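Local coordinates for protein nucleoside-diphosphate-sugar pyrophosphorylase (Vibrio cholerae, PDB 4EVW) that probably transfers a nucleotidyl group from a nucleoside triphosphate to a sugar phosphate, giving a nucleoside-diphosphate sugar and pyrophosphate, at residues A[76-81]-A[95-100]. The protein carries 1 engineered substitution. Sequence-based numbering, arbitrary orientation.
Sequences YIAELH and LEELAK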
loop_
_atom_site.group_PDB
_atom_site.type_symbol
_atom_site.label_atom_id
_atom_site.label_comp_id
_atom_site.label_asym_id
_atom_site.label_seq_id
_atom_site.Cartn_x
_atom_site.Cartn_y
_atom_site.Cartn_z
ATOM N N TYR A 76 -14.104 -4.617 -5.158
ATOM C CA TYR A 76 -14.846 -4.735 -3.925
ATOM C C TYR A 76 -14.547 -3.523 -3.073
ATOM O O TYR A 76 -13.467 -2.931 -3.156
ATOM C CB TYR A 76 -14.406 -5.999 -3.185
ATOM C CG TYR A 76 -14.418 -7.240 -4.044
ATOM C CD1 TYR A 76 -15.601 -7.941 -4.277
ATOM C CD2 TYR A 76 -13.247 -7.711 -4.636
ATOM C CE1 TYR A 76 -15.612 -9.083 -5.078
ATOM C CE2 TYR A 76 -13.247 -8.850 -5.439
ATOM C CZ TYR A 76 -14.431 -9.531 -5.655
ATOM O OH TYR A 76 -14.429 -10.661 -6.446
ATOM N N ILE A 77 -15.513 -3.147 -2.252
ATOM C CA ILE A 77 -15.326 -2.014 -1.374
ATOM C C ILE A 77 -15.640 -2.477 0.033
ATOM O O ILE A 77 -16.701 -3.047 0.290
ATOM C CB ILE A 77 -16.252 -0.844 -1.752
ATOM C CG1 ILE A 77 -15.875 -0.323 -3.140
ATOM C CG2 ILE A 77 -16.139 0.270 -0.710
ATOM C CD1 ILE A 77 -16.777 0.788 -3.637
ATOM N N ALA A 78 -14.693 -2.258 0.935
ATOM C CA ALA A 78 -14.872 -2.630 2.326
ATOM C C ALA A 78 -14.930 -1.306 3.063
ATOM O O ALA A 78 -13.973 -0.534 3.050
ATOM C CB ALA A 78 -13.687 -3.466 2.810
ATOM N N GLU A 79 -16.061 -1.026 3.692
ATOM C CA GLU A 79 -16.209 0.234 4.402
ATOM C C GLU A 79 -16.009 0.037 5.898
ATOM O O GLU A 79 -16.731 -0.730 6.532
ATOM C CB GLU A 79 -17.590 0.830 4.120
ATOM C CG GLU A 79 -17.797 2.212 4.701
ATOM C CD GLU A 79 -19.190 2.751 4.432
ATOM O OE1 GLU A 79 -19.300 3.828 3.815
ATOM O OE2 GLU A 79 -20.172 2.095 4.841
ATOM N N LEU A 80 -15.014 0.721 6.453
ATOM C CA LEU A 80 -14.708 0.619 7.873
ATOM C C LEU A 80 -15.413 1.755 8.607
ATOM O O LEU A 80 -15.562 2.846 8.066
ATOM C CB LEU A 80 -13.192 0.693 8.079
ATOM C CG LEU A 80 -12.400 -0.363 7.289
ATOM C CD1 LEU A 80 -10.943 -0.367 7.742
ATOM C CD2 LEU A 80 -13.016 -1.742 7.508
ATOM N N HIS A 81 -15.847 1.508 9.839
ATOM C CA HIS A 81 -16.567 2.535 10.584
ATOM C C HIS A 81 -15.789 3.206 11.713
ATOM O O HIS A 81 -16.288 4.138 12.346
ATOM C CB HIS A 81 -17.880 1.945 11.095
ATOM C CG HIS A 81 -18.784 1.472 9.999
ATOM N ND1 HIS A 81 -19.587 2.325 9.273
ATOM C CD2 HIS A 81 -18.971 0.239 9.468
ATOM C CE1 HIS A 81 -20.230 1.640 8.344
ATOM N NE2 HIS A 81 -19.874 0.371 8.441
ATOM N N LEU A 95 -9.831 -7.184 4.550
ATOM C CA LEU A 95 -9.890 -8.567 4.095
ATOM C C LEU A 95 -10.952 -9.320 4.883
ATOM O O LEU A 95 -11.621 -10.208 4.355
ATOM C CB LEU A 95 -8.531 -9.247 4.260
ATOM C CG LEU A 95 -7.462 -8.730 3.294
ATOM C CD1 LEU A 95 -6.113 -9.291 3.695
ATOM C CD2 LEU A 95 -7.818 -9.139 1.856
ATOM N N GLU A 96 -11.108 -8.966 6.153
ATOM C CA GLU A 96 -12.125 -9.620 6.963
ATOM C C GLU A 96 -13.508 -9.206 6.458
ATOM O O GLU A 96 -14.422 -10.029 6.384
ATOM C CB GLU A 96 -11.924 -9.269 8.442
ATOM C CG GLU A 96 -10.740 -10.021 9.052
ATOM C CD GLU A 96 -10.427 -9.609 10.485
ATOM O OE1 GLU A 96 -11.059 -8.659 10.995
ATOM O OE2 GLU A 96 -9.534 -10.240 11.098
ATOM N N GLU A 97 -13.659 -7.937 6.089
ATOM C CA GLU A 97 -14.936 -7.446 5.567
ATOM C C GLU A 97 -15.235 -8.109 4.218
ATOM O O GLU A 97 -16.386 -8.437 3.916
ATOM C CB GLU A 97 -14.896 -5.923 5.416
ATOM C CG GLU A 97 -16.026 -5.312 4.576
ATOM C CD GLU A 97 -17.422 -5.644 5.090
ATOM O OE1 GLU A 97 -17.567 -5.958 6.294
ATOM O OE2 GLU A 97 -18.377 -5.570 4.285
ATOM N N LEU A 98 -14.202 -8.306 3.407
ATOM C CA LEU A 98 -14.390 -8.961 2.118
ATOM C C LEU A 98 -14.967 -10.361 2.349
ATOM O O LEU A 98 -15.904 -10.777 1.662
ATOM C CB LEU A 98 -13.059 -9.066 1.368
ATOM C CG LEU A 98 -13.135 -9.676 -0.031
ATOM C CD1 LEU A 98 -14.054 -8.828 -0.912
ATOM C CD2 LEU A 98 -11.741 -9.747 -0.626
ATOM N N ALA A 99 -14.415 -11.090 3.318
ATOM C CA ALA A 99 -14.921 -12.430 3.606
ATOM C C ALA A 99 -16.356 -12.352 4.134
ATOM O O ALA A 99 -17.178 -13.225 3.840
ATOM C CB ALA A 99 -14.011 -13.150 4.620
ATOM N N LYS A 100 -16.667 -11.314 4.908
ATOM C CA LYS A 100 -18.023 -11.160 5.434
ATOM C C LYS A 100 -19.014 -10.932 4.299
ATOM O O LYS A 100 -20.206 -11.191 4.448
ATOM C CB LYS A 100 -18.117 -9.994 6.423
ATOM C CG LYS A 100 -17.507 -10.266 7.785
ATOM C CD LYS A 100 -18.005 -9.248 8.806
ATOM C CE LYS A 100 -16.900 -8.840 9.764
ATOM N NZ LYS A 100 -15.823 -8.098 9.050
HETATM O O HOH W 1 -18.229 -2.755 3.693
#
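E97 and L98 on helix 87-100 meet A78 and Y76 on strand 75-80. Here the helix packs on one face of the central sheet, over its edge strand 75-80, which pairs in parallel with strand 49-54. This is the Rossmann-like alpha/beta layering expected of a sugar nucleotidyltransferase. The two short axes come within 7.9 Å and cross at 115°.

E97 makes the first touch. Its CG lies anti to its own backbone N, which carries the aliphatic part of the chain to the methyl of A78. E97 CG is 3.5 Å from A78 CB. The chain then bends at chi2 (57°) and takes the carboxylate across the strand, past A78 toward the water on E79 N. There E97 OE2 takes a weak hydrogen bond of 2.9 Å from this water. The same water accepts a hydrogen bond from the backbone N of E79, 2.8 Å away. The water thus links the carboxylate to the strand, weakly on the E97 side. Q101, just past the segment, gives its NE2 to E97 OE2 and also to the carbonyl of I77, a second polar tie between helix and strand. The other oxygen, E97 OE1, has a long salt bridge of 3.9 Å with K100 NZ, one turn on. These partners probably favour the charged carboxylate.

L98 follows and packs on the aromatic ring. The CD1 branch of L98 reaches the Y76 ring. V103 also touches both L98 and Y76. One branch does the work: L98 CD1 sits over one ring face in a CH-pi contact, 4.0 Å from the centroid of Y76 and 29° off the ring normal. It lies toward the root of the ring, with L98 CD1 3.5 Å from Y76 CG.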